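Local coordinates for protein biliverdin reductase (Synechocystis sp., PDB 5B3T) that probably reduces biliverdin to bilirubin with NADPH as hydride donor, the nucleotide being held by a Rossmann-fold domain of the Gfo/Idh/MocA family, at residues F287-D290 / T291-V294; S311-A314 / L315-A318; R61-S65 / W66-I70; Q211-P214 / E215-R218. One frame throughout, in Å; residues are numbered along the deposited sequence.

Contact 1. Residues F287-D290 / T291-V294. With PO4 (phosphate ion), chain E.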
loop_
_atom_site.group_PDB
_atom_site.type_symbol
_atom_site.label_atom_id
_atom_site.label_comp_id
_atom_site.label_asym_id
_atom_site.label_seq_id
_atom_site.Cartn_x
_atom_site.Cartn_y
_atom_site.Cartn_z
ATOM N N PHE A 287 -10.374 -6.532 1.292
ATOM C CA PHE A 287 -10.411 -6.174 -0.123
ATOM C C PHE A 287 -11.825 -6.267 -0.676
ATOM O O PHE A 287 -12.242 -5.423 -1.479
ATOM C CB PHE A 287 -9.470 -7.072 -0.930
ATOM C CG PHE A 287 -8.093 -6.502 -1.117
ATOM C CD1 PHE A 287 -7.904 -5.352 -1.868
ATOM C CD2 PHE A 287 -6.988 -7.120 -0.558
ATOM C CE1 PHE A 287 -6.638 -4.822 -2.047
ATOM C CE2 PHE A 287 -5.715 -6.595 -0.734
ATOM C CZ PHE A 287 -5.541 -5.445 -1.479
ATOM N N ARG A 288 -12.579 -7.289 -0.263
ATOM C CA ARG A 288 -13.936 -7.455 -0.772
ATOM C C ARG A 288 -14.838 -6.313 -0.321
ATOM O O ARG A 288 -15.582 -5.743 -1.127
ATOM C CB ARG A 288 -14.513 -8.800 -0.331
ATOM C CG ARG A 288 -15.946 -9.005 -0.806
ATOM C CD ARG A 288 -16.464 -10.397 -0.501
ATOM N NE ARG A 288 -17.824 -10.573 -1.001
ATOM C CZ ARG A 288 -18.386 -11.753 -1.246
ATOM N NH1 ARG A 288 -17.704 -12.871 -1.038
ATOM N NH2 ARG A 288 -19.629 -11.813 -1.702
ATOM N N GLN A 289 -14.788 -5.965 0.969
ATOM C CA GLN A 289 -15.601 -4.857 1.462
ATOM C C GLN A 289 -15.253 -3.558 0.746
ATOM O O GLN A 289 -16.144 -2.773 0.401
ATOM C CB GLN A 289 -15.422 -4.698 2.973
ATOM C CG GLN A 289 -15.877 -5.901 3.788
ATOM C CD GLN A 289 -17.232 -6.425 3.348
ATOM O OE1 GLN A 289 -17.367 -7.588 2.962
ATOM N NE2 GLN A 289 -18.245 -5.568 3.401
ATOM N N ASP A 290 -13.962 -3.314 0.509
ATOM C CA ASP A 290 -13.566 -2.095 -0.186
ATOM C C ASP A 290 -14.026 -2.113 -1.639
ATOM O O ASP A 290 -14.526 -1.104 -2.148
ATOM C CB ASP A 290 -12.055 -1.905 -0.107
ATOM C CG ASP A 290 -11.615 -0.554 -0.630
ATOM O OD1 ASP A 290 -11.737 0.440 0.117
ATOM O OD2 ASP A 290 -11.157 -0.484 -1.790
ATOM N N THR A 291 -13.866 -3.250 -2.319
ATOM C CA THR A 291 -14.328 -3.353 -3.699
ATOM C C THR A 291 -15.834 -3.149 -3.788
ATOM O O THR A 291 -16.322 -2.455 -4.687
ATOM C CB THR A 291 -13.942 -4.710 -4.290
ATOM O OG1 THR A 291 -12.524 -4.882 -4.208
ATOM C CG2 THR A 291 -14.370 -4.795 -5.751
ATOM N N GLU A 292 -16.586 -3.738 -2.856
ATOM C CA GLU A 292 -18.036 -3.583 -2.875
ATOM C C GLU A 292 -18.443 -2.146 -2.566
ATOM O O GLU A 292 -19.426 -1.642 -3.121
ATOM C CB GLU A 292 -18.681 -4.564 -1.897
ATOM C CG GLU A 292 -18.553 -6.016 -2.338
ATOM C CD GLU A 292 -19.116 -6.999 -1.331
ATOM O OE1 GLU A 292 -19.378 -6.596 -0.179
ATOM O OE2 GLU A 292 -19.299 -8.180 -1.696
ATOM N N ALA A 293 -17.696 -1.469 -1.689
ATOM C CA ALA A 293 -17.963 -0.057 -1.436
ATOM C C ALA A 293 -17.726 0.778 -2.688
ATOM O O ALA A 293 -18.492 1.704 -2.982
ATOM C CB ALA A 293 -17.098 0.443 -0.280
ATOM N N VAL A 294 -16.667 0.462 -3.440
ATOM C CA VAL A 294 -16.393 1.172 -4.687
ATOM C C VAL A 294 -17.521 0.947 -5.683
ATOM O O VAL A 294 -18.001 1.888 -6.326
ATOM C CB VAL A 294 -15.032 0.733 -5.261
ATOM C CG1 VAL A 294 -14.895 1.163 -6.710
ATOM C CG2 VAL A 294 -13.892 1.304 -4.424
HETATM P P PO4 E . -20.372 -15.377 -2.468
HETATM O O1 PO4 E . -21.185 -16.244 -1.536
HETATM O O2 PO4 E . -20.435 -15.943 -3.867
HETATM O O3 PO4 E . -18.936 -15.344 -2.004
HETATM O O4 PO4 E . -20.934 -13.975 -2.466
#

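Contact 2. Residues S311-A314 / L315-A318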
loop_
_atom_site.group_PDB
_atom_site.type_symbol
_atom_site.label_atom_id
_atom_site.label_comp_id
_atom_site.label_asym_id
_atom_site.label_seq_id
_atom_site.Cartn_x
_atom_site.Cartn_y
_atom_site.Cartn_z
ATOM N N SER A 311 -4.086 8.700 2.422
ATOM C CA SER A 311 -2.975 8.364 1.538
ATOM C C SER A 311 -2.130 9.588 1.212
ATOM O O SER A 311 -0.919 9.460 0.989
ATOM C CB SER A 311 -3.498 7.723 0.254
ATOM O OG SER A 311 -4.135 6.489 0.532
ATOM N N LEU A 312 -2.742 10.774 1.173
ATOM C CA LEU A 312 -1.971 11.992 0.952
ATOM C C LEU A 312 -1.030 12.267 2.116
ATOM O O LEU A 312 0.106 12.710 1.910
ATOM C CB LEU A 312 -2.899 13.184 0.728
ATOM C CG LEU A 312 -3.513 13.348 -0.662
ATOM C CD1 LEU A 312 -4.506 14.500 -0.661
ATOM C CD2 LEU A 312 -2.427 13.571 -1.703
ATOM N N TYR A 313 -1.479 12.012 3.348
ATOM C CA TYR A 313 -0.604 12.257 4.489
ATOM C C TYR A 313 0.526 11.238 4.544
ATOM O O TYR A 313 1.669 11.591 4.855
ATOM C CB TYR A 313 -1.384 12.244 5.801
ATOM C CG TYR A 313 -0.487 12.616 6.957
ATOM C CD1 TYR A 313 0.154 13.847 6.977
ATOM C CD2 TYR A 313 -0.248 11.734 8.002
ATOM C CE1 TYR A 313 0.989 14.201 8.010
ATOM C CE2 TYR A 313 0.593 12.081 9.048
ATOM C CZ TYR A 313 1.207 13.318 9.042
ATOM O OH TYR A 313 2.045 13.679 10.069
ATOM N N ALA A 314 0.222 9.968 4.259
ATOM C CA ALA A 314 1.273 8.961 4.167
ATOM C C ALA A 314 2.315 9.364 3.132
ATOM O O ALA A 314 3.517 9.149 3.328
ATOM C CB ALA A 314 0.666 7.601 3.823
ATOM N N LEU A 315 1.865 9.966 2.030
ATOM C CA LEU A 315 2.785 10.481 1.024
ATOM C C LEU A 315 3.615 11.634 1.577
ATOM O O LEU A 315 4.817 11.726 1.309
ATOM C CB LEU A 315 1.991 10.908 -0.213
ATOM C CG LEU A 315 2.676 11.385 -1.493
ATOM C CD1 LEU A 315 3.898 10.542 -1.836
ATOM C CD2 LEU A 315 1.662 11.360 -2.633
ATOM N N GLU A 316 2.991 12.517 2.362
ATOM C CA GLU A 316 3.738 13.604 2.990
ATOM C C GLU A 316 4.807 13.064 3.930
ATOM O O GLU A 316 5.945 13.551 3.935
ATOM C CB GLU A 316 2.788 14.540 3.742
ATOM C CG GLU A 316 3.502 15.622 4.547
ATOM C CD GLU A 316 2.544 16.533 5.301
ATOM O OE1 GLU A 316 1.387 16.686 4.859
ATOM O OE2 GLU A 316 2.952 17.096 6.340
ATOM N N VAL A 317 4.463 12.054 4.731
ATOM C CA VAL A 317 5.431 11.468 5.654
ATOM C C VAL A 317 6.593 10.846 4.888
ATOM O O VAL A 317 7.752 10.936 5.309
ATOM C CB VAL A 317 4.739 10.441 6.570
ATOM C CG1 VAL A 317 5.766 9.694 7.406
ATOM C CG2 VAL A 317 3.727 11.134 7.465
ATOM N N ALA A 318 6.302 10.210 3.749
ATOM C CA ALA A 318 7.362 9.606 2.946
ATOM C C ALA A 318 8.284 10.667 2.355
ATOM O O ALA A 318 9.509 10.497 2.348
ATOM C CB ALA A 318 6.758 8.739 1.842
#

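Contact 3. Residues R61-S65 / W66-I70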
loop_
_atom_site.group_PDB
_atom_site.type_symbol
_atom_site.label_atom_id
_atom_site.label_comp_id
_atom_site.label_asym_id
_atom_site.label_seq_id
_atom_site.Cartn_x
_atom_site.Cartn_y
_atom_site.Cartn_z
ATOM N N ARG A 61 -8.179 -11.809 -21.473
ATOM C CA ARG A 61 -6.960 -11.742 -22.267
ATOM C C ARG A 61 -6.127 -10.523 -21.881
ATOM O O ARG A 61 -6.680 -9.467 -21.562
ATOM C CB ARG A 61 -7.286 -11.686 -23.754
ATOM C CG ARG A 61 -7.704 -13.023 -24.335
ATOM C CD ARG A 61 -7.878 -12.958 -25.846
ATOM N NE ARG A 61 -8.976 -12.083 -26.254
ATOM C CZ ARG A 61 -8.834 -10.810 -26.616
ATOM N NH1 ARG A 61 -7.634 -10.246 -26.629
ATOM N NH2 ARG A 61 -9.898 -10.101 -26.969
ATOM N N PRO A 62 -4.804 -10.650 -21.907
ATOM C CA PRO A 62 -3.947 -9.526 -21.517
ATOM C C PRO A 62 -3.821 -8.483 -22.619
ATOM O O PRO A 62 -3.819 -8.800 -23.811
ATOM C CB PRO A 62 -2.596 -10.198 -21.243
ATOM C CG PRO A 62 -2.605 -11.399 -22.133
ATOM C CD PRO A 62 -4.030 -11.879 -22.157
ATOM N N GLN A 63 -3.725 -7.224 -22.200
ATOM C CA GLN A 63 -3.295 -6.156 -23.089
ATOM C C GLN A 63 -1.772 -6.103 -23.116
ATOM O O GLN A 63 -1.104 -6.369 -22.114
ATOM C CB GLN A 63 -3.862 -4.809 -22.635
ATOM C CG GLN A 63 -5.339 -4.600 -22.944
ATOM C CD GLN A 63 -5.562 -3.845 -24.243
ATOM O OE1 GLN A 63 -4.681 -3.787 -25.100
ATOM N NE2 GLN A 63 -6.742 -3.252 -24.386
ATOM N N GLN A 64 -1.221 -5.765 -24.284
ATOM C CA GLN A 64 0.230 -5.794 -24.442
ATOM C C GLN A 64 0.913 -4.637 -23.722
ATOM O O GLN A 64 2.073 -4.765 -23.313
ATOM C CB GLN A 64 0.597 -5.797 -25.929
ATOM C CG GLN A 64 0.048 -4.619 -26.723
ATOM C CD GLN A 64 1.059 -3.498 -26.871
ATOM O OE1 GLN A 64 2.218 -3.639 -26.487
ATOM N NE2 GLN A 64 0.623 -2.377 -27.439
ATOM N N SER A 65 0.220 -3.512 -23.552
ATOM C CA SER A 65 0.734 -2.374 -22.804
ATOM C C SER A 65 -0.362 -1.844 -21.891
ATOM O O SER A 65 -1.552 -1.961 -22.199
ATOM C CB SER A 65 1.221 -1.256 -23.736
ATOM O OG SER A 65 0.142 -0.678 -24.450
ATOM N N TRP A 66 0.039 -1.261 -20.757
ATOM C CA TRP A 66 -0.964 -0.644 -19.897
ATOM C C TRP A 66 -1.519 0.630 -20.522
ATOM O O TRP A 66 -2.675 0.987 -20.269
ATOM C CB TRP A 66 -0.402 -0.372 -18.495
ATOM C CG TRP A 66 0.757 0.587 -18.396
ATOM C CD1 TRP A 66 2.072 0.266 -18.217
ATOM C CD2 TRP A 66 0.696 2.021 -18.414
ATOM N NE1 TRP A 66 2.834 1.408 -18.145
ATOM C CE2 TRP A 66 2.014 2.497 -18.263
ATOM C CE3 TRP A 66 -0.344 2.946 -18.553
ATOM C CZ2 TRP A 66 2.319 3.858 -18.249
ATOM C CZ3 TRP A 66 -0.039 4.295 -18.541
ATOM C CH2 TRP A 66 1.281 4.739 -18.389
ATOM N N GLN A 67 -0.721 1.316 -21.347
ATOM C CA GLN A 67 -1.226 2.477 -22.077
ATOM C C GLN A 67 -2.422 2.106 -22.943
ATOM O O GLN A 67 -3.412 2.844 -23.000
ATOM C CB GLN A 67 -0.118 3.087 -22.941
ATOM C CG GLN A 67 1.050 3.677 -22.166
ATOM C CD GLN A 67 2.122 2.655 -21.850
ATOM O OE1 GLN A 67 1.874 1.449 -21.873
ATOM N NE2 GLN A 67 3.326 3.134 -21.559
ATOM N N ALA A 68 -2.348 0.961 -23.625
ATOM C CA ALA A 68 -3.482 0.504 -24.421
ATOM C C ALA A 68 -4.670 0.146 -23.537
ATOM O O ALA A 68 -5.823 0.406 -23.902
ATOM C CB ALA A 68 -3.075 -0.692 -25.283
ATOM N N LEU A 69 -4.410 -0.454 -22.373
ATOM C CA LEU A 69 -5.491 -0.821 -21.464
ATOM C C LEU A 69 -6.279 0.404 -21.020
ATOM O O LEU A 69 -7.512 0.422 -21.092
ATOM C CB LEU A 69 -4.932 -1.568 -20.251
ATOM C CG LEU A 69 -5.930 -2.080 -19.205
ATOM C CD1 LEU A 69 -5.398 -3.347 -18.574
ATOM C CD2 LEU A 69 -6.212 -1.045 -18.119
ATOM N N ILE A 70 -5.581 1.440 -20.547
ATOM C CA ILE A 70 -6.271 2.590 -19.976
ATOM C C ILE A 70 -6.985 3.415 -21.040
ATOM O O ILE A 70 -7.874 4.209 -20.706
ATOM C CB ILE A 70 -5.291 3.463 -19.168
ATOM C CG1 ILE A 70 -4.176 4.007 -20.063
ATOM C CG2 ILE A 70 -4.708 2.675 -17.998
ATOM C CD1 ILE A 70 -4.290 5.494 -20.338
#

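Contact 4. Residues Q211-P214 / E215-R218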
loop_
_atom_site.group_PDB
_atom_site.type_symbol
_atom_site.label_atom_id
_atom_site.label_comp_id
_atom_site.label_asym_id
_atom_site.label_seq_id
_atom_site.Cartn_x
_atom_site.Cartn_y
_atom_site.Cartn_z
ATOM N N GLN A 211 24.489 -3.894 -6.387
ATOM C CA GLN A 211 24.912 -4.998 -7.234
ATOM C C GLN A 211 26.023 -4.515 -8.162
ATOM O O GLN A 211 26.309 -3.318 -8.231
ATOM C CB GLN A 211 23.716 -5.533 -8.022
ATOM C CG GLN A 211 22.665 -6.260 -7.200
ATOM C CD GLN A 211 23.066 -7.689 -6.858
ATOM O OE1 GLN A 211 24.244 -8.037 -6.888
ATOM N NE2 GLN A 211 22.080 -8.523 -6.535
ATOM N N PRO A 212 26.705 -5.431 -8.864
ATOM C CA PRO A 212 27.672 -4.985 -9.883
ATOM C C PRO A 212 27.069 -4.012 -10.882
ATOM O O PRO A 212 27.713 -3.022 -11.248
ATOM C CB PRO A 212 28.107 -6.300 -10.542
ATOM C CG PRO A 212 27.972 -7.308 -9.455
ATOM C CD PRO A 212 26.762 -6.890 -8.658
ATOM N N ASN A 213 25.839 -4.266 -11.325
ATOM C CA ASN A 213 25.052 -3.281 -12.055
ATOM C C ASN A 213 24.420 -2.351 -11.027
ATOM O O ASN A 213 23.469 -2.742 -10.340
ATOM C CB ASN A 213 23.992 -3.966 -12.923
ATOM C CG ASN A 213 23.071 -2.980 -13.637
ATOM O OD1 ASN A 213 23.225 -1.762 -13.529
ATOM N ND2 ASN A 213 22.110 -3.514 -14.380
ATOM N N PRO A 214 24.912 -1.114 -10.896
ATOM C CA PRO A 214 24.463 -0.248 -9.795
ATOM C C PRO A 214 23.026 0.239 -9.919
ATOM O O PRO A 214 22.565 0.967 -9.032
ATOM C CB PRO A 214 25.453 0.924 -9.857
ATOM C CG PRO A 214 25.838 0.993 -11.297
ATOM C CD PRO A 214 25.878 -0.435 -11.777
ATOM N N GLU A 215 22.303 -0.124 -10.980
ATOM C CA GLU A 215 20.875 0.161 -11.037
ATOM C C GLU A 215 20.070 -0.746 -10.117
ATOM O O GLU A 215 18.906 -0.446 -9.829
ATOM C CB GLU A 215 20.354 0.017 -12.467
ATOM C CG GLU A 215 20.913 1.032 -13.439
ATOM C CD GLU A 215 20.135 1.061 -14.737
ATOM O OE1 GLU A 215 18.887 1.034 -14.679
ATOM O OE2 GLU A 215 20.768 1.104 -15.812
ATOM N N TYR A 216 20.660 -1.847 -9.667
ATOM C CA TYR A 216 20.053 -2.748 -8.706
ATOM C C TYR A 216 20.842 -2.701 -7.406
ATOM O O TYR A 216 22.057 -2.485 -7.409
ATOM C CB TYR A 216 20.020 -4.183 -9.242
ATOM C CG TYR A 216 19.131 -4.368 -10.450
ATOM C CD1 TYR A 216 19.617 -4.153 -11.734
ATOM C CD2 TYR A 216 17.808 -4.763 -10.308
ATOM C CE1 TYR A 216 18.806 -4.319 -12.841
ATOM C CE2 TYR A 216 16.991 -4.934 -11.409
ATOM C CZ TYR A 216 17.494 -4.710 -12.672
ATOM O OH TYR A 216 16.683 -4.881 -13.770
ATOM N N PHE A 217 20.146 -2.888 -6.293
ATOM C CA PHE A 217 20.809 -3.125 -5.024
ATOM C C PHE A 217 20.611 -4.580 -4.625
ATOM O O PHE A 217 19.612 -5.212 -4.981
ATOM C CB PHE A 217 20.307 -2.185 -3.914
ATOM C CG PHE A 217 18.824 -2.266 -3.643
ATOM C CD1 PHE A 217 18.330 -3.125 -2.673
ATOM C CD2 PHE A 217 17.930 -1.451 -4.325
ATOM C CE1 PHE A 217 16.970 -3.193 -2.406
ATOM C CE2 PHE A 217 16.566 -1.514 -4.060
ATOM C CZ PHE A 217 16.087 -2.385 -3.101
ATOM N N ARG A 218 21.596 -5.118 -3.912
ATOM C CA ARG A 218 21.493 -6.467 -3.384
ATOM C C ARG A 218 21.024 -6.491 -1.940
ATOM O O ARG A 218 20.661 -7.560 -1.441
ATOM C CB ARG A 218 22.837 -7.196 -3.503
ATOM C CG ARG A 218 23.967 -6.591 -2.697
ATOM C CD ARG A 218 25.260 -7.359 -2.930
ATOM N NE ARG A 218 26.256 -7.070 -1.905
ATOM C CZ ARG A 218 26.439 -7.817 -0.822
ATOM N NH1 ARG A 218 25.697 -8.899 -0.632
ATOM N NH2 ARG A 218 27.365 -7.488 0.068
HETATM O O HOH W 1 19.460 -7.172 -7.185
#

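Contact 1. Residues F287-D290 / T291-V294
The backbone of F287-D290 runs into T291-V294 through four consecutive i to i+4 bonds, from T291 N to F287 O, E292 N to R288 O, A293 N to Q289 O and V294 N to D290 O, as expected of an alpha helix, here helix 283-300. On its exposed side the i/i+4 pair R288 and E292 forms a salt bridge. The R288 chain is stretched, with CG anti to the backbone N (chi1 178°), which carries the guanidinium out past the E292 carboxylate. R288 NE gives a nearly straight bond to E292 OE2 at 2.9 Å (173° at the hydrogen). OE2 lies in the guanidinium plane, but the carboxylate stands almost perpendicular to it (88°), with NE above the carboxylate plane. The other edge of the guanidinium holds a phosphate, probably from the crystallisation liquor, in a two-pronged grip: R288 NH1 to phosphate O3 at 2.9 Å and R288 NH2 to phosphate O4 at 2.6 Å. Replacing E292 by alanine would probably leave NE without its anionic mate, with the phosphate alone among these partners to hold the guanidinium. The buried side faces helix 23-34 and strand 128-131: D290 OD2 makes a salt bridge to R28 and OD1 is bonded to H129, while F287 packs beside Y23 and A24, which contact NADP(+) in the complex but are without it here. R28 is also hydrogen-bonded to T291 OG1. That hydroxyl donates to F287 O at 2.8 Å; OG1 and T291 N reach this carbonyl oxygen from opposite faces of its plane.

Contact 2. Residues S311-A314 / L315-A318
The Y313 ring meets V317 with a face and E316 with an edge. V317 CG2 sits over the face, 3.9 Å from the Y313 ring centroid and 22° off the ring normal, a CH-pi contact displaced toward the rim; the closest ring atom is Y313 CE2, 3.6 Å from V317 CG2. The E316 carboxylate approaches the CD1/CE1 edge instead, with E316 OE1 3.8 Å from Y313 CD1, and its plane is turned steeply against the ring (78°). Both contacts follow from the tyrosine torsion: with CG opposite the backbone N (chi1 -175°), the ring swings along the helix over the following turn. This is i/i+3 and i/i+4 packing on an alpha helix, helix 309-325. V317 N donates to Y313 O at 2.8 Å, fixing the spacing that lets methyl and ring meet, and the bonds from E316 N to L312 O and from A318 N to A314 O flank it. At the far end of the ring, Y313 OH is hydrogen-bonded to the backbone N of V199, where strand 199-210 begins. An alanine at Y313 is likely to leave V317 CG2 without its aromatic partner and V199 N without this bond. The surroundings are largely helical too: L312 lies on helix 111-124 and the V317 side chain also touches L186 of helix 183-189. A314 touches Y105, which contacts NADP(+) in the complex, though this model lacks the nucleotide.

Contact 3. Residues R61-S65 / W66-I70
S65 and A68 form the tight part of this contact. S65 is the N-cap of helix 66-70: its OG accepts from A68 N at 3.1 Å, and its carbonyl O takes the first helical bond, from L69 N at 3.2 Å. The hydroxyl can reach forward over the first turn because it stands between the backbone N and the carbonyl carbon (chi1 67°), which also brings S65 OG within 3.3 Å of A68 CB. A68 has no polar side chain to return the bond, so this is a simple serine cap and not a capping box. The looser part is Q63, which bends at its second torsion and lays its amide along the turn by van der Waals contact, with Q63 OE1 3.5 Å from A68 CB and Q63 CG 4.1 Å from L69 CB. Q67, though exposed, is laid closely on its neighbours, its CD 3.6 Å above the plane of the W66 ring, over its centre, and its OE1 3.3 Å from S65 CB. Inward, W66 meets W44 edge-to-face and packs on helix 87-96, while L69 touches strands 14-19 and 38-44, so the short helix lies against the Rossmann sheet. The chemistry implies that the start of the helix is fixed by two N-H groups, of A68 and L69, donated to one serine, whereas within these two segments the side chains of Q63 and Q67 add van der Waals contacts only.

Contact 4. Residues Q211-P214 / E215-R218
N213 and Y216 bring two flat groups together at an edge: N213 ND2 lies in the plane of the Y216 ring, 3.7 Å from Y216 CD1, and the amide plane is turned steeply to the ring (77°). H174, outside these residues, meets the same ring edge-to-face. The other end of the N213 amide faces the backbone, with OD1 accepting from E215 N at 3.2 Å. That bond, from the side chain of one residue to the amide two further on, makes an Asx turn, although the N-H arrives well above the amide carbonyl plane. The N213 side chain is set for it by CG lying anti to the backbone N (chi1 176°). Overlapping it, a type I beta turn over N213-Y216 closes through Y216 N to N213 O at 3.0 Å, so N213 serves the turn with both its carbonyl and its side chain. A nearly straight bond from Q211 N to Y216 O, also 3.0 Å, ties the ends of the loop together. The Q211 side chain folds back at its second torsion and lies across R218, with Q211 CD 3.4 Å from R218 CB. A water then accepts from Q211 NE2 and donates to F217 O, bridging the amide to the backbone. The whole forms the surface connection of a beta hairpin between strands 199-210 and 217-228, at the edge of the mixed sheet: R218 pairs with W209 through the backbone and with E242 by a salt bridge, while buried F217 meets the rings of F208, Y173 and H175.

How the contacts relate
Contact 2 is the buried one, contact 1 is half buried, and contacts 3 and 4 lie at the surface. Contacts 1 and 2 sit on helices that follow each other in the chain, 283-300 and 309-325, yet their nearest atoms are about 10 Å apart. Their chemistry follows their setting: an ion pair and a phosphate on an exposed helix side in contact 1, an aromatic face and a methyl in contact 2. Contacts 3 and 4 instead use polar side chains to bind backbone N-H groups, a serine N-cap in the Rossmann part and an Asx turn in a hairpin of the mixed sheet. Contacts 1 and 4 fall on opposite sides of the chain's centre.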